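Local coordinates for protein glycosyl hydrolase, BNR repeat (Ralstonia eutropha, PDB 3B7F) that adopts a seven-bladed beta-propeller fold and may act as a glycoside hydrolase of the BNR-repeat, sialidase-like type, its substrate being unknown, at residues L26-F35 with G49-I60; V356-I365 with W375-I385. All blocks are in the same frame, centred on the assembly; numbering follows the deposited sequence.

Interaction 1: residues L26-F35 with G49-I60; sequences LVATIKGAWF and GPVFLGHTIHHI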
loop_
_atom_site.group_PDB
_atom_site.type_symbol
_atom_site.label_atom_id
_atom_site.label_comp_id
_atom_site.label_asym_id
_atom_site.label_seq_id
_atom_site.Cartn_x
_atom_site.Cartn_y
_atom_site.Cartn_z
ATOM N N LEU A 26 5.625 0.471 -11.625
ATOM C CA LEU A 26 5.577 -0.986 -11.601
ATOM C C LEU A 26 4.124 -1.306 -11.354
ATOM O O LEU A 26 3.636 -1.032 -10.254
ATOM C CB LEU A 26 6.447 -1.514 -10.455
ATOM C CG LEU A 26 7.820 -0.870 -10.230
ATOM C CD1 LEU A 26 8.527 -1.574 -9.010
ATOM C CD2 LEU A 26 8.665 -0.918 -11.487
ATOM N N VAL A 27 3.451 -1.894 -12.361
ATOM C CA VAL A 27 2.028 -2.073 -12.364
ATOM C C VAL A 27 1.636 -3.541 -12.258
ATOM O O VAL A 27 1.893 -4.319 -13.184
ATOM C CB VAL A 27 1.400 -1.492 -13.673
ATOM C CG1 VAL A 27 -0.122 -1.585 -13.616
ATOM C CG2 VAL A 27 1.866 -0.053 -13.927
ATOM N N ALA A 28 0.988 -3.892 -11.148
ATOM C CA ALA A 28 0.544 -5.246 -10.863
ATOM C C ALA A 28 -0.916 -5.362 -11.230
ATOM O O ALA A 28 -1.724 -4.539 -10.789
ATOM C CB ALA A 28 0.740 -5.570 -9.367
ATOM N N THR A 29 -1.254 -6.356 -12.057
ATOM C CA THR A 29 -2.637 -6.581 -12.453
ATOM C C THR A 29 -2.996 -8.038 -12.282
ATOM O O THR A 29 -2.134 -8.917 -12.117
ATOM C CB THR A 29 -2.939 -6.181 -13.935
ATOM O OG1 THR A 29 -2.608 -7.259 -14.810
ATOM C CG2 THR A 29 -2.217 -4.900 -14.345
ATOM N N ILE A 30 -4.298 -8.277 -12.359
ATOM C CA ILE A 30 -4.874 -9.591 -12.252
ATOM C C ILE A 30 -4.371 -10.588 -13.318
ATOM O O ILE A 30 -4.476 -11.800 -13.088
ATOM C CB ILE A 30 -6.419 -9.482 -12.286
ATOM C CG1 ILE A 30 -7.085 -10.738 -11.697
ATOM C CG2 ILE A 30 -6.888 -9.146 -13.728
ATOM C CD1 ILE A 30 -8.593 -10.549 -11.341
ATOM N N LYS A 31 -3.836 -10.092 -14.450
ATOM C CA LYS A 31 -3.305 -10.956 -15.521
ATOM C C LYS A 31 -1.888 -10.636 -15.977
ATOM O O LYS A 31 -1.515 -11.005 -17.094
ATOM C CB LYS A 31 -4.265 -10.968 -16.745
ATOM C CG LYS A 31 -5.622 -11.608 -16.478
ATOM C CD LYS A 31 -5.551 -13.127 -16.302
ATOM C CE LYS A 31 -6.923 -13.656 -15.957
ATOM N NZ LYS A 31 -6.852 -15.087 -15.681
ATOM N N GLY A 32 -1.084 -10.013 -15.106
ATOM C CA GLY A 32 0.329 -9.752 -15.410
ATOM C C GLY A 32 0.868 -8.462 -14.848
ATOM O O GLY A 32 0.130 -7.672 -14.243
ATOM N N ALA A 33 2.168 -8.284 -15.063
ATOM C CA ALA A 33 2.922 -7.105 -14.683
ATOM C C ALA A 33 3.210 -6.268 -15.933
ATOM O O ALA A 33 3.565 -6.792 -16.997
ATOM C CB ALA A 33 4.240 -7.483 -13.997
ATOM N N TRP A 34 3.016 -4.965 -15.804
ATOM C CA TRP A 34 3.366 -4.016 -16.845
ATOM C C TRP A 34 4.244 -2.979 -16.155
ATOM O O TRP A 34 4.230 -2.862 -14.934
ATOM C CB TRP A 34 2.144 -3.393 -17.496
ATOM C CG TRP A 34 1.528 -4.138 -18.628
ATOM C CD1 TRP A 34 1.717 -3.890 -19.956
ATOM C CD2 TRP A 34 0.575 -5.205 -18.553
ATOM N NE1 TRP A 34 0.945 -4.728 -20.702
ATOM C CE2 TRP A 34 0.237 -5.550 -19.870
ATOM C CE3 TRP A 34 0.014 -5.940 -17.498
ATOM C CZ2 TRP A 34 -0.643 -6.590 -20.174
ATOM C CZ3 TRP A 34 -0.882 -6.960 -17.800
ATOM C CH2 TRP A 34 -1.211 -7.262 -19.126
ATOM N N PHE A 35 5.032 -2.283 -16.967
ATOM C CA PHE A 35 6.016 -1.326 -16.510
ATOM C C PHE A 35 5.938 -0.109 -17.367
ATOM O O PHE A 35 5.882 -0.230 -18.597
ATOM C CB PHE A 35 7.401 -1.932 -16.604
ATOM C CG PHE A 35 7.565 -3.136 -15.749
ATOM C CD1 PHE A 35 7.950 -3.007 -14.431
ATOM C CD2 PHE A 35 7.275 -4.401 -16.244
ATOM C CE1 PHE A 35 8.067 -4.127 -13.611
ATOM C CE2 PHE A 35 7.402 -5.516 -15.435
ATOM C CZ PHE A 35 7.806 -5.376 -14.119
ATOM N N GLY A 49 5.648 -4.728 -21.316
ATOM C CA GLY A 49 4.920 -5.856 -20.767
ATOM C C GLY A 49 3.939 -6.374 -21.808
ATOM O O GLY A 49 3.858 -5.821 -22.891
ATOM N N PRO A 50 3.139 -7.398 -21.461
ATOM C CA PRO A 50 3.107 -8.064 -20.151
ATOM C C PRO A 50 4.331 -8.924 -19.807
ATOM O O PRO A 50 5.019 -9.435 -20.699
ATOM C CB PRO A 50 1.875 -8.988 -20.236
ATOM C CG PRO A 50 1.632 -9.193 -21.657
ATOM C CD PRO A 50 2.128 -7.945 -22.374
ATOM N N VAL A 51 4.589 -9.009 -18.508
ATOM C CA VAL A 51 5.563 -9.899 -17.941
ATOM C C VAL A 51 4.673 -10.808 -17.074
ATOM O O VAL A 51 3.837 -10.318 -16.308
ATOM C CB VAL A 51 6.680 -9.176 -17.149
ATOM C CG1 VAL A 51 7.639 -10.207 -16.559
ATOM C CG2 VAL A 51 7.436 -8.163 -18.053
ATOM N N PHE A 52 4.846 -12.112 -17.222
ATOM C CA PHE A 52 4.062 -13.116 -16.509
ATOM C C PHE A 52 2.579 -13.012 -16.885
ATOM O O PHE A 52 1.722 -13.066 -16.002
ATOM C CB PHE A 52 4.257 -13.062 -14.965
ATOM C CG PHE A 52 5.617 -13.485 -14.506
ATOM C CD1 PHE A 52 5.996 -14.819 -14.580
ATOM C CD2 PHE A 52 6.504 -12.574 -13.962
ATOM C CE1 PHE A 52 7.244 -15.223 -14.151
ATOM C CE2 PHE A 52 7.753 -12.979 -13.530
ATOM C CZ PHE A 52 8.122 -14.293 -13.628
ATOM N N LEU A 53 2.288 -12.841 -18.180
ATOM C CA LEU A 53 0.898 -12.762 -18.658
ATOM C C LEU A 53 0.165 -13.996 -18.185
ATOM O O LEU A 53 0.700 -15.097 -18.267
ATOM C CB LEU A 53 0.794 -12.655 -20.182
ATOM C CG LEU A 53 -0.586 -12.536 -20.872
ATOM C CD1 LEU A 53 -1.312 -11.205 -20.631
ATOM C CD2 LEU A 53 -0.385 -12.719 -22.357
ATOM N N GLY A 54 -1.040 -13.788 -17.659
ATOM C CA GLY A 54 -1.879 -14.852 -17.119
ATOM C C GLY A 54 -1.749 -15.161 -15.639
ATOM O O GLY A 54 -2.546 -15.927 -15.111
ATOM N N HIS A 55 -0.748 -14.577 -14.973
ATOM C CA HIS A 55 -0.564 -14.711 -13.541
ATOM C C HIS A 55 -1.181 -13.477 -12.876
ATOM O O HIS A 55 -1.184 -12.394 -13.451
ATOM C CB HIS A 55 0.924 -14.778 -13.195
ATOM C CG HIS A 55 1.646 -15.979 -13.745
ATOM N ND1 HIS A 55 2.714 -16.556 -13.090
ATOM C CD2 HIS A 55 1.450 -16.720 -14.867
ATOM C CE1 HIS A 55 3.164 -17.573 -13.802
ATOM N NE2 HIS A 55 2.408 -17.699 -14.881
ATOM N N THR A 56 -1.681 -13.664 -11.665
ATOM C CA THR A 56 -2.254 -12.618 -10.831
ATOM C C THR A 56 -1.091 -12.030 -10.053
ATOM O O THR A 56 -0.442 -12.751 -9.300
ATOM C CB THR A 56 -3.322 -13.191 -9.878
ATOM O OG1 THR A 56 -4.356 -13.785 -10.661
ATOM C CG2 THR A 56 -3.935 -12.102 -9.005
ATOM N N ILE A 57 -0.813 -10.743 -10.263
ATOM C CA ILE A 57 0.301 -10.078 -9.628
ATOM C C ILE A 57 -0.259 -9.122 -8.600
ATOM O O ILE A 57 -1.020 -8.216 -8.937
ATOM C CB ILE A 57 1.208 -9.293 -10.632
ATOM C CG1 ILE A 57 1.485 -10.101 -11.917
ATOM C CG2 ILE A 57 2.499 -8.810 -9.901
ATOM C CD1 ILE A 57 2.103 -11.519 -11.727
ATOM N N HIS A 58 0.153 -9.306 -7.351
ATOM C CA HIS A 58 -0.329 -8.477 -6.256
ATOM C C HIS A 58 0.461 -7.237 -5.884
ATOM O O HIS A 58 -0.130 -6.274 -5.403
ATOM C CB HIS A 58 -0.528 -9.354 -5.016
ATOM C CG HIS A 58 -1.760 -10.180 -5.111
ATOM N ND1 HIS A 58 -3.007 -9.658 -4.830
ATOM C CD2 HIS A 58 -1.958 -11.452 -5.536
ATOM C CE1 HIS A 58 -3.918 -10.591 -5.048
ATOM N NE2 HIS A 58 -3.309 -11.685 -5.480
ATOM N N HIS A 59 1.767 -7.259 -6.067
ATOM C CA HIS A 59 2.609 -6.157 -5.655
ATOM C C HIS A 59 3.989 -6.290 -6.298
ATOM O O HIS A 59 4.526 -7.388 -6.361
ATOM C CB HIS A 59 2.726 -6.186 -4.133
ATOM C CG HIS A 59 3.020 -4.863 -3.487
ATOM N ND1 HIS A 59 3.484 -4.782 -2.199
ATOM C CD2 HIS A 59 2.913 -3.584 -3.926
ATOM C CE1 HIS A 59 3.625 -3.512 -1.861
ATOM N NE2 HIS A 59 3.260 -2.767 -2.884
ATOM N N ILE A 60 4.528 -5.178 -6.801
ATOM C CA ILE A 60 5.858 -5.163 -7.409
ATOM C C ILE A 60 6.550 -4.001 -6.716
ATOM O O ILE A 60 6.049 -2.868 -6.769
ATOM C CB ILE A 60 5.870 -4.977 -8.968
ATOM C CG1 ILE A 60 4.787 -5.812 -9.672
ATOM C CG2 ILE A 60 7.258 -5.342 -9.514
ATOM C CD1 ILE A 60 4.602 -5.457 -11.117
HETATM O O HOH W 1 3.442 -2.590 -7.682
#
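Ala33 and Val51 form an antiparallel hydrogen-bonded pair, each backbone N 2.9 Å from the other's O, and after the type II turn from Phe52 to His55 the chain comes back against strand 26-29, where Ile57 N donates to Thr29 O at 2.9 Å. Between these points Gly54 N donates a hydrogen bond to Lys31 O, and Thr56 OG1 donates to Ile30 O (3.1 Å).

Ile60 carries much of the apolar contact. With CG1 anti to the carbonyl carbon (chi1 -42°), its CD1 reaches Ala33 CB at 3.5 Å, while its CB lies alongside Leu26 CB. Ile57 adds CG2 against Ala28 CB (3.7 Å), and its CG1 presses on the Gly32 backbone. A water accepts from Ile60 N and donates to Leu26 O. Farther out, Pro50 CB sits over one face of the Trp34 indole, 3.8 Å from the centroid of the six-membered ring, and Val51 CG2 meets the edge of the Phe35 ring.

Met72 of strand 70-75 also touches Ala33 and Ile57. The arrangement is the blade-to-blade step of a beta-propeller: the outermost strand of one four-stranded blade leads into the innermost strand of the next.

Interaction 2: residues V356-I365 with W375-I385; sequences VYFGTTGGEI and WQCIASHLPHI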
loop_
_atom_site.group_PDB
_atom_site.type_symbol
_atom_site.label_atom_id
_atom_site.label_comp_id
_atom_site.label_asym_id
_atom_site.label_seq_id
_atom_site.Cartn_x
_atom_site.Cartn_y
_atom_site.Cartn_z
ATOM N N VAL A 356 2.279 12.255 -8.935
ATOM C CA VAL A 356 1.326 11.350 -8.289
ATOM C C VAL A 356 0.657 10.495 -9.387
ATOM O O VAL A 356 0.412 10.942 -10.515
ATOM C CB VAL A 356 0.286 12.130 -7.451
ATOM C CG1 VAL A 356 -0.583 11.163 -6.626
ATOM C CG2 VAL A 356 0.966 13.144 -6.535
ATOM N N TYR A 357 0.387 9.250 -9.062
ATOM C CA TYR A 357 -0.091 8.307 -10.062
ATOM C C TYR A 357 -1.117 7.409 -9.476
ATOM O O TYR A 357 -1.047 7.090 -8.305
ATOM C CB TYR A 357 1.095 7.417 -10.506
ATOM C CG TYR A 357 2.335 8.193 -10.898
ATOM C CD1 TYR A 357 2.518 8.633 -12.209
ATOM C CD2 TYR A 357 3.307 8.545 -9.945
ATOM C CE1 TYR A 357 3.643 9.399 -12.571
ATOM C CE2 TYR A 357 4.406 9.305 -10.305
ATOM C CZ TYR A 357 4.582 9.711 -11.629
ATOM O OH TYR A 357 5.691 10.463 -12.008
ATOM N N PHE A 358 -2.078 6.972 -10.278
ATOM C CA PHE A 358 -3.000 5.942 -9.801
ATOM C C PHE A 358 -3.466 5.004 -10.909
ATOM O O PHE A 358 -3.491 5.384 -12.077
ATOM C CB PHE A 358 -4.176 6.518 -8.986
ATOM C CG PHE A 358 -5.181 7.350 -9.782
ATOM C CD1 PHE A 358 -6.243 6.751 -10.445
ATOM C CD2 PHE A 358 -5.098 8.732 -9.786
ATOM C CE1 PHE A 358 -7.179 7.502 -11.140
ATOM C CE2 PHE A 358 -6.023 9.500 -10.520
ATOM C CZ PHE A 358 -7.067 8.876 -11.175
ATOM N N GLY A 359 -3.850 3.792 -10.505
ATOM C CA GLY A 359 -4.312 2.746 -11.422
ATOM C C GLY A 359 -5.687 2.311 -11.014
ATOM O O GLY A 359 -5.940 2.079 -9.843
ATOM N N THR A 360 -6.561 2.139 -11.997
ATOM C CA THR A 360 -7.942 1.787 -11.745
ATOM C C THR A 360 -8.211 0.306 -12.063
ATOM O O THR A 360 -7.452 -0.333 -12.774
ATOM C CB THR A 360 -8.895 2.660 -12.557
ATOM O OG1 THR A 360 -8.812 2.290 -13.921
ATOM C CG2 THR A 360 -8.582 4.173 -12.402
ATOM N N THR A 361 -9.309 -0.223 -11.509
ATOM C CA THR A 361 -9.725 -1.595 -11.774
ATOM C C THR A 361 -10.171 -1.729 -13.248
ATOM O O THR A 361 -10.208 -2.823 -13.773
ATOM C CB THR A 361 -10.830 -2.028 -10.831
ATOM O OG1 THR A 361 -11.980 -1.180 -11.018
ATOM C CG2 THR A 361 -10.310 -2.009 -9.344
ATOM N N GLY A 362 -10.523 -0.609 -13.891
ATOM C CA GLY A 362 -10.848 -0.557 -15.302
ATOM C C GLY A 362 -9.623 -0.543 -16.221
ATOM O O GLY A 362 -9.785 -0.483 -17.439
ATOM N N GLY A 363 -8.409 -0.537 -15.643
ATOM C CA GLY A 363 -7.174 -0.630 -16.391
ATOM C C GLY A 363 -6.506 0.607 -16.914
ATOM O O GLY A 363 -5.734 0.512 -17.856
ATOM N N GLU A 364 -6.773 1.750 -16.296
ATOM C CA GLU A 364 -6.169 3.028 -16.663
ATOM C C GLU A 364 -5.106 3.406 -15.644
ATOM O O GLU A 364 -5.263 3.132 -14.465
ATOM C CB GLU A 364 -7.225 4.124 -16.700
ATOM C CG GLU A 364 -8.198 4.041 -17.888
ATOM C CD GLU A 364 -9.275 5.114 -17.853
ATOM O OE1 GLU A 364 -9.744 5.481 -16.770
ATOM O OE2 GLU A 364 -9.709 5.565 -18.907
ATOM N N ILE A 365 -4.017 4.007 -16.118
ATOM C CA ILE A 365 -2.986 4.574 -15.277
ATOM C C ILE A 365 -3.054 6.055 -15.552
ATOM O O ILE A 365 -2.891 6.459 -16.719
ATOM C CB ILE A 365 -1.561 4.108 -15.567
ATOM C CG1 ILE A 365 -1.411 2.615 -15.285
ATOM C CG2 ILE A 365 -0.615 4.885 -14.646
ATOM C CD1 ILE A 365 -1.261 2.274 -13.788
ATOM N N TRP A 375 -3.984 15.778 -14.445
ATOM C CA TRP A 375 -3.909 14.349 -14.675
ATOM C C TRP A 375 -3.922 14.090 -16.172
ATOM O O TRP A 375 -4.553 14.816 -16.917
ATOM C CB TRP A 375 -5.092 13.620 -13.986
ATOM C CG TRP A 375 -5.048 13.777 -12.513
ATOM C CD1 TRP A 375 -5.702 14.707 -11.761
ATOM C CD2 TRP A 375 -4.269 12.991 -11.599
ATOM N NE1 TRP A 375 -5.394 14.533 -10.428
ATOM C CE2 TRP A 375 -4.516 13.485 -10.304
ATOM C CE3 TRP A 375 -3.388 11.922 -11.756
ATOM C CZ2 TRP A 375 -3.888 12.963 -9.171
ATOM C CZ3 TRP A 375 -2.775 11.392 -10.627
ATOM C CH2 TRP A 375 -3.021 11.924 -9.355
ATOM N N GLN A 376 -3.226 13.040 -16.577
ATOM C CA GLN A 376 -3.142 12.579 -17.949
ATOM C C GLN A 376 -3.196 11.061 -17.896
ATOM O O GLN A 376 -2.476 10.435 -17.119
ATOM C CB GLN A 376 -1.824 13.037 -18.566
ATOM C CG GLN A 376 -1.532 12.619 -20.013
ATOM C CD GLN A 376 -2.327 13.383 -21.085
ATOM O OE1 GLN A 376 -2.465 14.621 -21.028
ATOM N NE2 GLN A 376 -2.810 12.640 -22.105
ATOM N N CYS A 377 -4.057 10.456 -18.700
ATOM C CA CYS A 377 -4.070 9.016 -18.818
ATOM C C CYS A 377 -2.861 8.582 -19.681
ATOM O O CYS A 377 -2.809 8.863 -20.861
ATOM C CB CYS A 377 -5.382 8.520 -19.430
ATOM S SG CYS A 377 -5.454 6.710 -19.421
ATOM N N ILE A 378 -1.912 7.895 -19.072
ATOM C CA ILE A 378 -0.687 7.414 -19.744
ATOM C C ILE A 378 -0.739 5.921 -20.135
ATOM O O ILE A 378 0.169 5.427 -20.768
ATOM C CB ILE A 378 0.576 7.738 -18.913
ATOM C CG1 ILE A 378 0.557 7.060 -17.525
ATOM C CG2 ILE A 378 0.733 9.293 -18.774
ATOM C CD1 ILE A 378 1.862 7.122 -16.805
ATOM N N ALA A 379 -1.779 5.208 -19.715
ATOM C CA ALA A 379 -2.030 3.799 -20.108
ATOM C C ALA A 379 -3.509 3.496 -19.895
ATOM O O ALA A 379 -4.078 3.944 -18.918
ATOM C CB ALA A 379 -1.200 2.824 -19.310
ATOM N N SER A 380 -4.114 2.762 -20.829
ATOM C CA SER A 380 -5.496 2.315 -20.738
ATOM C C SER A 380 -5.595 0.863 -21.261
ATOM O O SER A 380 -4.652 0.302 -21.832
ATOM C CB SER A 380 -6.443 3.235 -21.523
ATOM O OG SER A 380 -6.211 3.114 -22.905
ATOM N N HIS A 381 -6.745 0.259 -21.019
ATOM C CA HIS A 381 -7.034 -1.125 -21.443
ATOM C C HIS A 381 -6.078 -2.224 -20.904
ATOM O O HIS A 381 -5.851 -3.246 -21.558
ATOM C CB HIS A 381 -7.172 -1.186 -22.961
ATOM C CG HIS A 381 -8.241 -0.297 -23.496
ATOM N ND1 HIS A 381 -7.969 0.847 -24.204
ATOM C CD2 HIS A 381 -9.587 -0.398 -23.447
ATOM C CE1 HIS A 381 -9.104 1.408 -24.577
ATOM N NE2 HIS A 381 -10.101 0.670 -24.134
ATOM N N LEU A 382 -5.535 -1.996 -19.704
ATOM C CA LEU A 382 -4.744 -2.998 -19.015
ATOM C C LEU A 382 -5.735 -3.826 -18.230
ATOM O O LEU A 382 -6.898 -3.403 -18.060
ATOM C CB LEU A 382 -3.741 -2.401 -18.046
ATOM C CG LEU A 382 -2.605 -1.600 -18.675
ATOM C CD1 LEU A 382 -1.780 -1.039 -17.576
ATOM C CD2 LEU A 382 -1.766 -2.488 -19.622
ATOM N N PRO A 383 -5.311 -5.027 -17.785
ATOM C CA PRO A 383 -6.209 -5.776 -16.928
ATOM C C PRO A 383 -6.374 -5.081 -15.588
ATOM O O PRO A 383 -5.615 -4.182 -15.273
ATOM C CB PRO A 383 -5.483 -7.115 -16.772
ATOM C CG PRO A 383 -4.601 -7.201 -18.016
ATOM C CD PRO A 383 -4.101 -5.819 -18.097
ATOM N N HIS A 384 -7.387 -5.496 -14.838
ATOM C CA HIS A 384 -7.702 -5.004 -13.483
ATOM C C HIS A 384 -6.438 -4.727 -12.645
ATOM O O HIS A 384 -5.719 -5.650 -12.300
ATOM C CB HIS A 384 -8.592 -6.094 -12.843
ATOM C CG HIS A 384 -9.058 -5.826 -11.441
ATOM N ND1 HIS A 384 -10.394 -5.658 -11.132
ATOM C CD2 HIS A 384 -8.387 -5.755 -10.265
ATOM C CE1 HIS A 384 -10.517 -5.468 -9.830
ATOM N NE2 HIS A 384 -9.316 -5.515 -9.282
ATOM N N ILE A 385 -6.197 -3.459 -12.285
ATOM C CA ILE A 385 -4.995 -3.054 -11.543
ATOM C C ILE A 385 -5.132 -3.163 -10.003
ATOM O O ILE A 385 -6.032 -2.568 -9.380
ATOM C CB ILE A 385 -4.540 -1.606 -11.949
ATOM C CG1 ILE A 385 -4.237 -1.521 -13.460
ATOM C CG2 ILE A 385 -3.330 -1.162 -11.139
ATOM C CD1 ILE A 385 -4.262 -0.024 -14.090
HETATM O O HOH W 2 -7.015 -0.097 -8.562
HETATM O O HOH W 3 -12.360 -4.870 -13.022
#
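Ile365 pairs with strand 376-379 through a classic beta bulge: its N donates to Ala379 O (2.8 Å), and its O accepts from Ile378 N (2.9 Å) and weakly from Ala379 N. Beyond this strand, the outermost of its blade, segment 375-385 crosses to the neighbouring blade and begins the innermost strand there.

The Ile365 side chain runs from Ala379 toward Ile385. CB rests on Ala379 CB at 4.0 Å, and CG2 turns to Ile378 CG1 (3.8 Å). With CG1 anti to the carbonyl carbon (chi1 -65°), that atom touches both Ala379 CB and Ile385 CD1. The tip, CD1, ends against Ile385 CD1, the two side chains crossing at about a right angle. Leu25, Val27 and Leu36 of the neighbouring blade also touch Ile365 or Ile378.

At one end, Phe358 turns its edge to the six-membered ring of Trp375 in an edge-to-face pair, centroids 5.0 Å apart and planes at 61°, while Val356 CG1 touches Trp375 CH2. At the other, Thr361 CG2 makes a CH-pi contact over the His384 ring, 3.9 Å from its centroid. One water lies between Thr361 O and His384 ND1, and the NE2 of that ring is hydrogen-bonded to Lys342 NZ. Leu382 N donates to Gly363 O (3.1 Å), and a second water donates to both Gly359 O and Ile385 O.

Trp375 occupies the place of the tryptophan that closes an Asp-box sequence, consistent with the BNR repeat, where this motif links the third and fourth strands of a propeller blade.

Overall arrangement
Interaction 1 precedes interaction 2 along the chain, near opposite ends of the sequence, yet their centres lie about 13 Å apart, on the same side of the molecule. They meet in one blade, whose strands 45-51, 32-38 and 24-29 come from the N-terminal region and whose fourth, innermost strand, 385-391, comes from the C-terminus. Interaction 1 leads out of this blade into the one opened by strand 56-62; interaction 2 leads into it from the blade made of strands 346-348, 356-359, 365-368 and 376-379. Ile30 N lies 3.0 Å from His384 O, a probable hydrogen bond, and Trp34 packs on Pro383. This shared blade closes the seven-bladed ring in the manner called molecular velcro.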